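Local coordinates for hydroxyglutarate synthase (Oryza sativa, PDB 6W1K), which catalyses the iron(II)-dependent decarboxylation and hydroxylation of 2-oxoadipate to D-2-hydroxyglutarate, a step of plant lysine catabolism, at residues A[93-98]-A[302-307]; A[48-53]-A[214-219]; A[16-21]-A[80-85]; A[171-176]-A[251-256]; A[36-41]-A[245-250]. All coordinates share one frame; numbering follows the deposited sequence.

Interaction 1. Residues A[93-98]-A[302-307]; sequences PAKKLR and IFESTS. With OOG (2-oxoadipic acid), chain F.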
# COMPACT_ATOMS: atom_id res chain seq x y z
N PRO A 93 -14.02 8.29 -7.94
CA PRO A 93 -14.71 8.36 -9.24
C PRO A 93 -13.85 8.84 -10.40
O PRO A 93 -13.96 8.27 -11.50
CB PRO A 93 -15.88 9.34 -8.98
CG PRO A 93 -16.06 9.39 -7.51
CD PRO A 93 -14.70 9.07 -6.90
N ALA A 94 -13.04 9.89 -10.22
CA ALA A 94 -12.26 10.44 -11.34
C ALA A 94 -11.26 9.42 -11.88
O ALA A 94 -11.02 9.34 -13.10
CB ALA A 94 -11.54 11.71 -10.91
N LYS A 95 -10.63 8.67 -10.99
CA LYS A 95 -9.67 7.65 -11.37
C LYS A 95 -10.30 6.30 -11.65
O LYS A 95 -9.59 5.38 -12.07
CB LYS A 95 -8.63 7.49 -10.27
CG LYS A 95 -7.70 8.69 -10.07
CD LYS A 95 -6.82 8.47 -8.80
CE LYS A 95 -5.64 9.44 -8.78
NZ LYS A 95 -6.11 10.80 -8.40
N LYS A 96 -11.61 6.15 -11.44
CA LYS A 96 -12.34 4.92 -11.74
C LYS A 96 -11.80 3.75 -10.91
O LYS A 96 -11.56 2.66 -11.43
CB LYS A 96 -12.29 4.60 -13.24
CG LYS A 96 -12.64 5.84 -14.11
CD LYS A 96 -13.19 5.53 -15.48
CE LYS A 96 -13.47 6.84 -16.30
NZ LYS A 96 -14.21 6.53 -17.55
N LEU A 97 -11.64 3.99 -9.60
CA LEU A 97 -11.13 3.01 -8.67
C LEU A 97 -12.10 2.80 -7.50
O LEU A 97 -12.86 3.69 -7.15
CB LEU A 97 -9.78 3.44 -8.09
CG LEU A 97 -8.70 3.96 -9.05
CD1 LEU A 97 -7.51 4.55 -8.27
CD2 LEU A 97 -8.26 2.82 -9.96
N ARG A 98 -12.03 1.62 -6.91
CA ARG A 98 -12.71 1.29 -5.66
C ARG A 98 -11.64 0.65 -4.79
O ARG A 98 -10.71 0.03 -5.32
CB ARG A 98 -13.88 0.33 -5.91
CG ARG A 98 -14.48 -0.30 -4.70
CD ARG A 98 -15.71 -1.16 -5.08
NE ARG A 98 -15.32 -2.49 -5.55
CZ ARG A 98 -15.27 -3.58 -4.78
NH1 ARG A 98 -15.60 -3.53 -3.49
NH2 ARG A 98 -14.90 -4.75 -5.31
N ILE A 302 -2.32 10.37 -2.95
CA ILE A 302 -1.20 9.46 -2.75
C ILE A 302 -1.10 8.48 -3.91
O ILE A 302 -0.00 8.05 -4.26
CB ILE A 302 -1.35 8.74 -1.39
CG1 ILE A 302 -1.23 9.75 -0.26
CG2 ILE A 302 -0.29 7.65 -1.20
CD1 ILE A 302 -1.62 9.21 1.11
N PHE A 303 -2.24 8.14 -4.55
CA PHE A 303 -2.20 7.30 -5.75
C PHE A 303 -1.24 7.86 -6.79
O PHE A 303 -0.70 7.12 -7.62
CB PHE A 303 -3.59 7.17 -6.41
CG PHE A 303 -4.48 6.11 -5.81
CD1 PHE A 303 -4.12 4.77 -5.84
CD2 PHE A 303 -5.69 6.46 -5.22
CE1 PHE A 303 -4.94 3.80 -5.28
CE2 PHE A 303 -6.51 5.49 -4.64
CZ PHE A 303 -6.13 4.16 -4.68
N GLU A 304 -1.04 9.17 -6.78
CA GLU A 304 -0.26 9.83 -7.81
C GLU A 304 1.24 9.76 -7.56
O GLU A 304 2.02 10.28 -8.38
CB GLU A 304 -0.75 11.27 -7.95
CG GLU A 304 -2.21 11.32 -8.45
CD GLU A 304 -2.70 12.72 -8.78
OE1 GLU A 304 -1.89 13.52 -9.30
OE2 GLU A 304 -3.89 12.99 -8.52
N SER A 305 1.67 9.09 -6.49
CA SER A 305 3.09 8.86 -6.28
C SER A 305 3.72 8.09 -7.44
O SER A 305 4.93 8.20 -7.66
CB SER A 305 3.30 8.10 -4.98
OG SER A 305 2.74 8.83 -3.90
N THR A 306 2.93 7.34 -8.19
CA THR A 306 3.43 6.59 -9.32
C THR A 306 3.16 7.28 -10.64
O THR A 306 3.54 6.73 -11.69
CB THR A 306 2.82 5.18 -9.36
OG1 THR A 306 1.40 5.25 -9.22
CG2 THR A 306 3.42 4.27 -8.28
N SER A 307 2.54 8.46 -10.63
CA SER A 307 2.14 9.12 -11.87
C SER A 307 3.34 9.71 -12.60
O SER A 307 4.33 10.12 -12.00
CB SER A 307 1.15 10.25 -11.61
OG SER A 307 1.77 11.36 -10.95
C2 OOG F . -2.84 3.24 -2.67
C3 OOG F . -2.93 4.73 -2.34
C4 OOG F . -3.87 4.96 -1.15
C6 OOG F . -3.46 5.52 1.40
O4 OOG F . -4.53 6.18 1.48
O3 OOG F . -2.63 5.57 2.34
C5 OOG F . -3.18 4.66 0.18
C1 OOG F . -2.10 2.98 -3.99
O1 OOG F . -2.22 1.95 -4.55
O2 OOG F . -1.27 3.95 -4.56
O5 OOG F . -2.42 3.76 0.27
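The 2-oxoadipate pocket borrows part of its wall from this contact, where the ring of Phe303 is sandwiched between Leu97 and the bound substrate. Leu97 sits at the start of strand 97-103, its CD1 3.8 Å from the Phe303 centroid and 8° off the ring normal, a CH-pi contact over the face. Against the opposite face lies the substrate: C3 is offset toward the rim, and Phe303 CE1 comes within 3.2 Å of OOG C1. A flat aromatic suits a place between an aliphatic side chain and the carbon chain of the substrate. Lys95 passes obliquely by the ring, its CE 3.9 Å from Phe303 CB, and turns at its last torsion (chi4 76°) to reach Glu304. Lys95 NZ and Glu304 OE2 form a 3.1 Å salt bridge, met on the anti side and 22° out of the carboxylate plane; Asp300 is the ammonium's stronger partner. Arg63 and Tyr265 hydrogen-bond the substrate. The 3-10 segment after helix 296-302 thus walls the substrate pocket beside the metal site of a glyoxalase-clan (VOC-like) protein.

Interaction 2. Residues A[48-53]-A[214-219]; sequences RSYDGD and NKFVED. With SO4 (sulfate ion), chain G.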
# COMPACT_ATOMS: atom_id res chain seq x y z
N ARG A 48 16.18 3.30 10.46
CA ARG A 48 16.67 2.37 11.48
C ARG A 48 17.93 2.92 12.14
O ARG A 48 18.07 2.87 13.36
CB ARG A 48 16.92 1.00 10.87
CG ARG A 48 17.71 0.04 11.77
CD ARG A 48 16.86 -0.49 12.92
NE ARG A 48 17.56 -1.49 13.73
CZ ARG A 48 17.58 -2.79 13.46
NH1 ARG A 48 16.93 -3.26 12.39
NH2 ARG A 48 18.24 -3.63 14.25
N SER A 49 18.86 3.46 11.33
CA SER A 49 20.11 3.97 11.88
C SER A 49 19.87 5.20 12.74
O SER A 49 20.53 5.38 13.77
CB SER A 49 21.08 4.32 10.74
OG SER A 49 21.47 3.17 10.02
N TYR A 50 18.95 6.06 12.33
CA TYR A 50 18.68 7.29 13.05
C TYR A 50 17.86 7.06 14.32
O TYR A 50 18.15 7.63 15.37
CB TYR A 50 17.94 8.25 12.12
CG TYR A 50 17.71 9.62 12.71
CD1 TYR A 50 18.65 10.63 12.54
CD2 TYR A 50 16.55 9.90 13.41
CE1 TYR A 50 18.44 11.90 13.07
CE2 TYR A 50 16.33 11.16 13.95
CZ TYR A 50 17.28 12.16 13.77
OH TYR A 50 17.08 13.40 14.31
N ASP A 51 16.83 6.22 14.24
CA ASP A 51 15.86 6.12 15.31
C ASP A 51 16.03 4.88 16.18
O ASP A 51 15.54 4.87 17.31
CB ASP A 51 14.44 6.10 14.72
CG ASP A 51 13.37 6.24 15.77
OD1 ASP A 51 12.88 5.22 16.28
OD2 ASP A 51 13.01 7.40 16.08
N GLY A 52 16.67 3.84 15.67
CA GLY A 52 16.72 2.58 16.37
C GLY A 52 15.75 1.58 15.77
O GLY A 52 15.09 1.84 14.77
N ASP A 53 15.65 0.42 16.42
CA ASP A 53 14.85 -0.70 15.90
C ASP A 53 13.39 -0.51 16.28
O ASP A 53 12.83 -1.18 17.16
CB ASP A 53 15.40 -2.02 16.43
CG ASP A 53 14.75 -3.23 15.77
OD1 ASP A 53 14.06 -3.03 14.75
OD2 ASP A 53 14.95 -4.36 16.28
N ASN A 214 9.37 14.29 7.35
CA ASN A 214 9.45 14.73 5.96
C ASN A 214 10.75 15.48 5.69
O ASN A 214 11.39 15.29 4.64
CB ASN A 214 8.25 15.60 5.61
CG ASN A 214 7.00 14.78 5.40
OD1 ASN A 214 7.05 13.55 5.33
ND2 ASN A 214 5.86 15.45 5.34
N LYS A 215 11.16 16.35 6.62
CA LYS A 215 12.39 17.11 6.40
C LYS A 215 13.61 16.18 6.46
O LYS A 215 14.58 16.37 5.72
CB LYS A 215 12.51 18.23 7.43
CG LYS A 215 13.79 19.05 7.32
CD LYS A 215 14.32 19.39 8.70
CE LYS A 215 15.11 20.71 8.71
NZ LYS A 215 15.77 21.03 7.40
N PHE A 216 13.58 15.18 7.33
CA PHE A 216 14.62 14.15 7.35
C PHE A 216 14.74 13.46 5.98
O PHE A 216 15.85 13.26 5.48
CB PHE A 216 14.30 13.14 8.47
CG PHE A 216 15.20 11.92 8.48
CD1 PHE A 216 14.76 10.72 7.91
CD2 PHE A 216 16.45 11.97 9.07
CE1 PHE A 216 15.57 9.60 7.91
CE2 PHE A 216 17.26 10.85 9.08
CZ PHE A 216 16.82 9.66 8.50
N VAL A 217 13.62 13.10 5.36
CA VAL A 217 13.69 12.42 4.07
C VAL A 217 14.24 13.36 3.00
O VAL A 217 15.13 13.00 2.22
CB VAL A 217 12.31 11.87 3.69
CG1 VAL A 217 12.30 11.37 2.24
CG2 VAL A 217 11.94 10.79 4.61
N GLU A 218 13.75 14.61 2.98
CA GLU A 218 14.20 15.56 1.97
C GLU A 218 15.66 15.93 2.15
O GLU A 218 16.36 16.20 1.16
CB GLU A 218 13.33 16.81 2.02
CG GLU A 218 11.88 16.59 1.57
CD GLU A 218 11.00 17.83 1.75
OE1 GLU A 218 11.19 18.57 2.75
OE2 GLU A 218 10.13 18.06 0.89
N ASP A 219 16.15 15.96 3.39
CA ASP A 219 17.54 16.32 3.59
C ASP A 219 18.49 15.17 3.27
O ASP A 219 19.69 15.41 3.12
CB ASP A 219 17.76 16.82 5.01
CG ASP A 219 17.20 18.23 5.22
OD1 ASP A 219 16.92 18.57 6.39
OD2 ASP A 219 17.04 18.98 4.23
S SO4 G . 19.93 -1.04 16.77
O1 SO4 G . 19.11 -2.13 17.28
O2 SO4 G . 20.01 0.02 17.77
O3 SO4 G . 19.35 -0.50 15.54
O4 SO4 G . 21.28 -1.54 16.50
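Tyr50 offers one face of its ring to Phe216, whose CD2 lies above it, while Tyr50 CD1 meets the Phe216 ring obliquely. The planes are inclined at 50° and the centroids are 5.0 Å apart. The nearest carbons are Tyr50 CD1 and Phe216 CE2 at 3.7 Å. Both rings leave their helices with CG anti to the backbone N (chi1 -175° in Tyr50, 173° in Phe216), and the two side chains run antiparallel past one another. Tyrosine suits this surface position because its ring packs while its hydroxyl is hydrogen-bonded to Asp206. Phenylalanine suits the inner side, where Phe216 also lies on Leu46 and Val47.

A second flat group, the guanidinium of Arg48, carries Asp53 CG over one face; the Arg48 NH1 to Asp53 OD1 distance of 3.7 Å marks a long ion pair that no N-H serves. At its edge is a sulfate, probably from the crystallisation liquor: Arg48 NE donates to sulfate O3 at 2.7 Å, and NH2 adds a weak bond to O1. Between these residues Gly52, with its positive phi, lets the chain turn away after Asp51. The whole is a surface helix-helix contact between helix 38-51 and helix 210-219: the aromatic pair joins the last turn of the former to the latter at the outer edge, and Leu46 and Val47 continue the packing inward.

Interaction 3. Residues A[16-21]-A[80-85]; sequences KGADSF and TDFGYV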
# COMPACT_ATOMS: atom_id res chain seq x y z
N LYS A 16 -0.93 -20.25 16.57
CA LYS A 16 0.49 -19.93 16.53
C LYS A 16 1.15 -20.26 15.19
O LYS A 16 1.98 -19.48 14.70
CB LYS A 16 1.22 -20.66 17.67
CG LYS A 16 2.70 -20.26 17.76
CD LYS A 16 3.24 -20.35 19.18
CE LYS A 16 4.10 -21.57 19.32
NZ LYS A 16 5.13 -21.49 20.43
N GLY A 17 0.81 -21.40 14.58
CA GLY A 17 1.40 -21.72 13.28
C GLY A 17 0.96 -20.77 12.18
O GLY A 17 1.77 -20.33 11.35
N ALA A 18 -0.34 -20.49 12.12
CA ALA A 18 -0.86 -19.58 11.10
C ALA A 18 -0.25 -18.19 11.21
O ALA A 18 0.03 -17.55 10.20
CB ALA A 18 -2.38 -19.51 11.25
N ASP A 19 -0.09 -17.69 12.42
CA ASP A 19 0.50 -16.37 12.62
C ASP A 19 1.93 -16.34 12.11
O ASP A 19 2.30 -15.45 11.33
CB ASP A 19 0.44 -16.02 14.11
CG ASP A 19 0.83 -14.57 14.39
OD1 ASP A 19 1.98 -14.17 14.08
OD2 ASP A 19 -0.02 -13.83 14.94
N SER A 20 2.72 -17.35 12.48
CA SER A 20 4.09 -17.49 11.99
C SER A 20 4.14 -17.61 10.48
O SER A 20 4.96 -16.97 9.80
CB SER A 20 4.77 -18.72 12.64
OG SER A 20 4.84 -18.55 14.02
N PHE A 21 3.29 -18.48 9.93
CA PHE A 21 3.30 -18.68 8.49
C PHE A 21 2.89 -17.41 7.76
O PHE A 21 3.54 -17.00 6.78
CB PHE A 21 2.39 -19.87 8.14
CG PHE A 21 2.27 -20.10 6.67
CD1 PHE A 21 3.38 -20.48 5.95
CD2 PHE A 21 1.09 -19.87 6.01
CE1 PHE A 21 3.30 -20.65 4.58
CE2 PHE A 21 0.99 -20.04 4.63
CZ PHE A 21 2.10 -20.41 3.92
N THR A 80 -8.17 -12.59 4.62
CA THR A 80 -9.25 -13.03 5.50
C THR A 80 -9.07 -14.49 5.95
O THR A 80 -9.54 -14.84 7.03
CB THR A 80 -10.64 -12.84 4.86
OG1 THR A 80 -10.72 -13.54 3.62
CG2 THR A 80 -10.89 -11.34 4.62
N ASP A 81 -8.39 -15.33 5.16
CA ASP A 81 -7.98 -16.65 5.66
C ASP A 81 -7.05 -16.54 6.88
O ASP A 81 -7.03 -17.41 7.73
CB ASP A 81 -7.27 -17.44 4.55
CG ASP A 81 -8.21 -18.02 3.48
OD1 ASP A 81 -9.44 -18.03 3.65
OD2 ASP A 81 -7.65 -18.46 2.45
N PHE A 82 -6.28 -15.46 6.97
CA PHE A 82 -5.40 -15.20 8.10
C PHE A 82 -5.94 -14.09 9.00
O PHE A 82 -5.19 -13.31 9.58
CB PHE A 82 -3.99 -14.93 7.58
CG PHE A 82 -3.35 -16.20 7.05
CD1 PHE A 82 -2.83 -17.15 7.93
CD2 PHE A 82 -3.36 -16.48 5.68
CE1 PHE A 82 -2.31 -18.38 7.48
CE2 PHE A 82 -2.83 -17.69 5.22
CZ PHE A 82 -2.31 -18.63 6.11
N GLY A 83 -7.26 -14.10 9.22
CA GLY A 83 -7.87 -13.38 10.32
C GLY A 83 -8.09 -11.89 10.10
O GLY A 83 -8.55 -11.20 11.02
N TYR A 84 -7.80 -11.38 8.92
CA TYR A 84 -8.11 -9.99 8.63
C TYR A 84 -9.62 -9.80 8.42
O TYR A 84 -10.35 -10.71 8.03
CB TYR A 84 -7.37 -9.48 7.41
CG TYR A 84 -5.94 -9.09 7.67
CD1 TYR A 84 -4.99 -10.06 7.94
CD2 TYR A 84 -5.56 -7.75 7.69
CE1 TYR A 84 -3.68 -9.70 8.20
CE2 TYR A 84 -4.26 -7.38 7.95
CZ TYR A 84 -3.32 -8.37 8.19
OH TYR A 84 -2.01 -8.02 8.46
N VAL A 85 -10.06 -8.58 8.72
CA VAL A 85 -11.47 -8.22 8.77
C VAL A 85 -11.68 -7.10 7.77
O VAL A 85 -11.04 -6.05 7.88
CB VAL A 85 -11.88 -7.77 10.19
CG1 VAL A 85 -13.35 -7.34 10.30
CG2 VAL A 85 -11.61 -8.89 11.21
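Phe82 points its ring at the first turns of helix 16-36 from the C-terminal end of helix 72-81, which finishes in a Schellman motif with Gly83 as the C-prime residue. Its main aromatic partner there is Phe21. The two side chains cross obliquely, their planes inclined at 50° and their centroids 5.9 Å apart. Seen from Phe21, the neighbour arrives at the edge, near the ring plane, with Phe82 CZ only 3.6 Å from Phe21 CD2. Phe82, in contrast, receives that carbon obliquely.

The torsions explain the meeting. In Phe21, CG lies anti to the backbone N (chi1 177°), which carries the ring across the helix surface to the far rim of Phe82. Phe82 itself has CG anti to its carbonyl carbon and beside its backbone N, and is the first residue beyond the helical conformation. Its CA-CB bond is directed toward helix 16-36, and its ring also meets Phe78 of its own helix. Gly83 suits the next place because its positive phi is readily adopted without a side chain, and Gly83 N bonds to Thr80 O at 3.2 Å.

One turn before Phe21, a small residue lets the ring come close to the helix backbone: Phe82 CD1 lies 3.7 Å from Ala18 O, and Phe82 CE1 lies 3.9 Å from Ala18 CB.

Interaction 4. Residues A[171-176]-A[251-256]; sequences SDFQVL and FTFADG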
# COMPACT_ATOMS: atom_id res chain seq x y z
N SER A 171 3.37 -1.15 -26.94
CA SER A 171 2.23 -0.42 -27.51
C SER A 171 1.03 -0.49 -26.57
O SER A 171 0.29 0.49 -26.43
CB SER A 171 1.86 -1.00 -28.87
OG SER A 171 1.56 -2.38 -28.78
N ASP A 172 0.82 -1.63 -25.93
CA ASP A 172 -0.34 -1.73 -25.05
C ASP A 172 -0.14 -0.89 -23.79
O ASP A 172 -1.08 -0.25 -23.30
CB ASP A 172 -0.59 -3.19 -24.67
CG ASP A 172 -1.19 -4.03 -25.82
OD1 ASP A 172 -1.72 -3.45 -26.79
OD2 ASP A 172 -1.15 -5.28 -25.71
N PHE A 173 1.07 -0.93 -23.23
CA PHE A 173 1.42 -0.07 -22.10
C PHE A 173 1.21 1.39 -22.47
O PHE A 173 0.65 2.17 -21.69
CB PHE A 173 2.86 -0.35 -21.70
CG PHE A 173 3.38 0.50 -20.56
CD1 PHE A 173 4.16 1.59 -20.79
CD2 PHE A 173 3.10 0.15 -19.25
CE1 PHE A 173 4.65 2.36 -19.73
CE2 PHE A 173 3.60 0.89 -18.20
CZ PHE A 173 4.36 2.00 -18.43
N GLN A 174 1.62 1.78 -23.67
CA GLN A 174 1.45 3.16 -24.11
C GLN A 174 -0.02 3.56 -24.11
O GLN A 174 -0.37 4.65 -23.64
CB GLN A 174 2.04 3.34 -25.50
CG GLN A 174 3.49 3.68 -25.56
CD GLN A 174 3.94 3.82 -27.01
OE1 GLN A 174 3.75 2.89 -27.81
NE2 GLN A 174 4.48 4.98 -27.37
N VAL A 175 -0.89 2.73 -24.69
CA VAL A 175 -2.32 3.05 -24.77
C VAL A 175 -2.93 3.18 -23.38
O VAL A 175 -3.71 4.11 -23.10
CB VAL A 175 -3.05 1.99 -25.61
CG1 VAL A 175 -4.56 2.15 -25.50
CG2 VAL A 175 -2.62 2.05 -27.07
N LEU A 176 -2.62 2.25 -22.49
CA LEU A 176 -3.17 2.34 -21.13
C LEU A 176 -2.64 3.56 -20.40
O LEU A 176 -3.39 4.27 -19.71
CB LEU A 176 -2.85 1.08 -20.35
CG LEU A 176 -3.61 -0.18 -20.77
CD1 LEU A 176 -3.16 -1.31 -19.81
CD2 LEU A 176 -5.12 0.00 -20.75
N PHE A 251 12.37 -1.67 -18.24
CA PHE A 251 11.61 -2.89 -18.47
C PHE A 251 11.71 -3.26 -19.95
O PHE A 251 11.49 -2.41 -20.82
CB PHE A 251 10.16 -2.67 -18.01
CG PHE A 251 9.32 -3.92 -18.00
CD1 PHE A 251 9.38 -4.81 -16.94
CD2 PHE A 251 8.44 -4.19 -19.05
CE1 PHE A 251 8.59 -5.95 -16.95
CE2 PHE A 251 7.63 -5.31 -19.05
CZ PHE A 251 7.71 -6.20 -18.01
N THR A 252 12.05 -4.51 -20.23
CA THR A 252 12.03 -4.99 -21.61
C THR A 252 10.67 -5.62 -21.90
O THR A 252 10.33 -6.69 -21.37
CB THR A 252 13.19 -5.95 -21.86
OG1 THR A 252 14.41 -5.21 -21.67
CG2 THR A 252 13.18 -6.49 -23.31
N PHE A 253 9.88 -4.95 -22.72
CA PHE A 253 8.58 -5.44 -23.13
C PHE A 253 8.71 -6.61 -24.12
O PHE A 253 9.77 -6.88 -24.70
CB PHE A 253 7.77 -4.27 -23.71
CG PHE A 253 7.43 -3.24 -22.68
CD1 PHE A 253 8.33 -2.23 -22.35
CD2 PHE A 253 6.21 -3.28 -22.03
CE1 PHE A 253 8.02 -1.29 -21.41
CE2 PHE A 253 5.90 -2.33 -21.06
CZ PHE A 253 6.80 -1.35 -20.75
N ALA A 254 7.58 -7.30 -24.30
CA ALA A 254 7.56 -8.54 -25.06
C ALA A 254 7.93 -8.34 -26.51
O ALA A 254 8.34 -9.31 -27.16
CB ALA A 254 6.19 -9.20 -24.98
N ASP A 255 7.74 -7.15 -27.07
CA ASP A 255 8.12 -6.89 -28.45
C ASP A 255 9.57 -6.42 -28.58
O ASP A 255 9.94 -5.90 -29.63
CB ASP A 255 7.17 -5.86 -29.10
CG ASP A 255 6.82 -4.66 -28.19
OD1 ASP A 255 7.25 -4.57 -27.02
OD2 ASP A 255 6.07 -3.80 -28.67
N GLY A 256 10.36 -6.54 -27.51
CA GLY A 256 11.78 -6.23 -27.54
C GLY A 256 12.14 -4.82 -27.11
O GLY A 256 13.33 -4.54 -26.89
O HOH W 1 4.98 -1.76 -29.55
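Phe173 of helix 170-179 packs on Phe253, the first residue of a type I beta turn (Phe253 to Gly256) that follows edge strand 248-252. The apolar part is an aromatic pair whose side chains cross at about a right angle, with ring planes at 47° and centroids 5.3 Å apart. Phe253 CZ stands over one face of Phe173, toward its rim, while Phe253 CE2 reaches Phe173 CB at 3.7 Å. Ile261 and Val188 touch both rings, and Phe251 CD2 sits 3.5 Å above the centre of the Phe253 ring, so bulky aromatics suit this greasy place between helix and sheet. Replacing Phe173 by an alanine would probably open a gap beside Phe253 CZ and leave Phe253 less firmly held.

In the polar part, Asp255 OD1 accepts from Tyr170 N; a carboxylate suits a helix N-terminus, where the partial positive charge would probably favour it. Asp255 OD2 also takes a short bond from a water, 2.5 Å away, which in turn accepts weakly from Ser171 N at 3.1 Å.

Interaction 5. Residues A[36-41]-A[245-250]; sequences RNPTAK and VADSAL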
# COMPACT_ATOMS: atom_id res chain seq x y z
N ARG A 36 13.44 -4.32 -5.61
CA ARG A 36 13.13 -3.53 -6.80
C ARG A 36 12.98 -2.05 -6.54
O ARG A 36 12.78 -1.28 -7.50
CB ARG A 36 11.82 -4.00 -7.45
CG ARG A 36 11.77 -5.42 -8.01
CD ARG A 36 10.29 -5.67 -8.39
NE ARG A 36 10.11 -6.77 -9.31
CZ ARG A 36 8.93 -7.31 -9.56
NH1 ARG A 36 7.82 -6.88 -8.94
NH2 ARG A 36 8.88 -8.31 -10.41
N ASN A 37 13.05 -1.63 -5.28
CA ASN A 37 12.79 -0.25 -4.88
C ASN A 37 13.92 0.24 -3.98
O ASN A 37 13.79 0.28 -2.75
CB ASN A 37 11.43 -0.15 -4.20
CG ASN A 37 10.30 -0.47 -5.16
OD1 ASN A 37 9.84 0.42 -5.87
ND2 ASN A 37 9.92 -1.75 -5.24
N PRO A 38 15.04 0.67 -4.59
CA PRO A 38 16.19 1.15 -3.82
C PRO A 38 15.88 2.34 -2.93
O PRO A 38 16.54 2.51 -1.89
CB PRO A 38 17.21 1.54 -4.90
CG PRO A 38 16.74 0.96 -6.15
CD PRO A 38 15.26 0.77 -6.05
N THR A 39 14.94 3.20 -3.32
CA THR A 39 14.61 4.36 -2.49
C THR A 39 13.96 3.92 -1.18
O THR A 39 14.34 4.38 -0.10
CB THR A 39 13.68 5.31 -3.25
OG1 THR A 39 14.39 5.89 -4.37
CG2 THR A 39 13.17 6.41 -2.33
N ALA A 40 12.98 3.02 -1.27
CA ALA A 40 12.34 2.54 -0.07
C ALA A 40 13.33 1.79 0.81
O ALA A 40 13.35 1.97 2.02
CB ALA A 40 11.16 1.64 -0.44
N LYS A 41 14.16 0.93 0.20
CA LYS A 41 15.15 0.18 0.96
C LYS A 41 16.11 1.12 1.67
O LYS A 41 16.47 0.89 2.83
CB LYS A 41 15.90 -0.76 0.03
CG LYS A 41 16.95 -1.63 0.69
CD LYS A 41 17.63 -2.52 -0.34
CE LYS A 41 18.78 -3.33 0.27
NZ LYS A 41 19.64 -3.97 -0.78
N VAL A 245 8.10 9.89 -4.19
CA VAL A 245 7.91 9.61 -5.61
C VAL A 245 8.44 8.21 -5.90
O VAL A 245 9.55 7.85 -5.49
CB VAL A 245 8.62 10.68 -6.45
CG1 VAL A 245 8.46 10.38 -7.94
CG2 VAL A 245 8.06 12.06 -6.11
N ALA A 246 7.65 7.43 -6.63
CA ALA A 246 7.99 6.06 -6.92
C ALA A 246 9.32 5.98 -7.66
O ALA A 246 9.70 6.87 -8.42
CB ALA A 246 6.89 5.40 -7.77
N ASP A 247 10.05 4.89 -7.40
CA ASP A 247 11.21 4.55 -8.20
C ASP A 247 10.79 4.18 -9.62
O ASP A 247 9.65 3.78 -9.89
CB ASP A 247 11.98 3.39 -7.58
CG ASP A 247 12.87 3.84 -6.42
OD1 ASP A 247 13.45 4.94 -6.49
OD2 ASP A 247 12.98 3.08 -5.44
N SER A 248 11.72 4.35 -10.55
CA SER A 248 11.56 3.88 -11.92
C SER A 248 12.57 2.80 -12.25
O SER A 248 13.65 2.71 -11.66
CB SER A 248 11.72 5.05 -12.90
OG SER A 248 10.67 5.98 -12.74
N ALA A 249 12.22 1.99 -13.25
CA ALA A 249 13.06 0.88 -13.67
C ALA A 249 12.97 0.72 -15.17
O ALA A 249 11.98 1.12 -15.79
CB ALA A 249 12.65 -0.45 -13.02
N LEU A 250 14.01 0.15 -15.76
CA LEU A 250 13.98 -0.23 -17.16
C LEU A 250 13.27 -1.57 -17.27
O LEU A 250 13.52 -2.49 -16.48
CB LEU A 250 15.38 -0.31 -17.75
CG LEU A 250 16.13 1.03 -17.81
CD1 LEU A 250 17.56 0.81 -18.29
CD2 LEU A 250 15.40 2.03 -18.73
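Asp247 and Thr39 form the tight part of this contact, a pair of hydrogen bonds at the first turn of helix 38-51. Asp247 OD2 accepts from Thr39 N at 2.9 Å with an N-H...O angle of 158°, and OD1 takes the Thr39 hydroxyl, OG1, at a short 2.5 Å. Each oxygen uses its syn lone pair, so the carboxylate grips backbone and side chain together and cannot easily rotate. Thr39 holds OG1 anti to its carbonyl carbon (chi1 -67°), beside its N, which lets N and OG1 bond the two carboxylate oxygens together. Pro38 suits the position before it, having no N-H to satisfy; its CD lies 3.3 Å from Asp247 OD2. Asn37, at the N-cap, makes no capping bond; its OD1 bonds Ser264 N and its ND2 Tyr33 O.

The solvent side is looser: the outer face of Pro38 is exposed, and Lys41 sends its extended chain away from 245-250. With an alanine in place of Asp247, Thr39 N and OG1 would probably lose their acceptor and the helix start its tie to the loop before strand 248-252. A carboxylate from a distant segment thus joins the N-terminal turn of helix 38-51 to the lead-in of strand 248-252.

Interactions 2 and 3 are surface contacts away from the annotated sites, each resting on an oblique aromatic pair at a helix end, whereas interactions 1, 4 and 5 are partly buried and reach the mixed sheet. Helix 38-51 serves interaction 5 at its start and interaction 2 at its end. Strand 248-252 and its flanks supply interactions 4 and 5, whose segments adjoin in sequence. Interactions 1 and 5 touch, with Ser305 O 3.0 Å from Ala246 N, a probable hydrogen bond. Chemistry follows place: substrate, CH-pi and a salt bridge in interaction 1, a carboxylate at a helix start in interaction 5, and rings plus a bridging water in interaction 4.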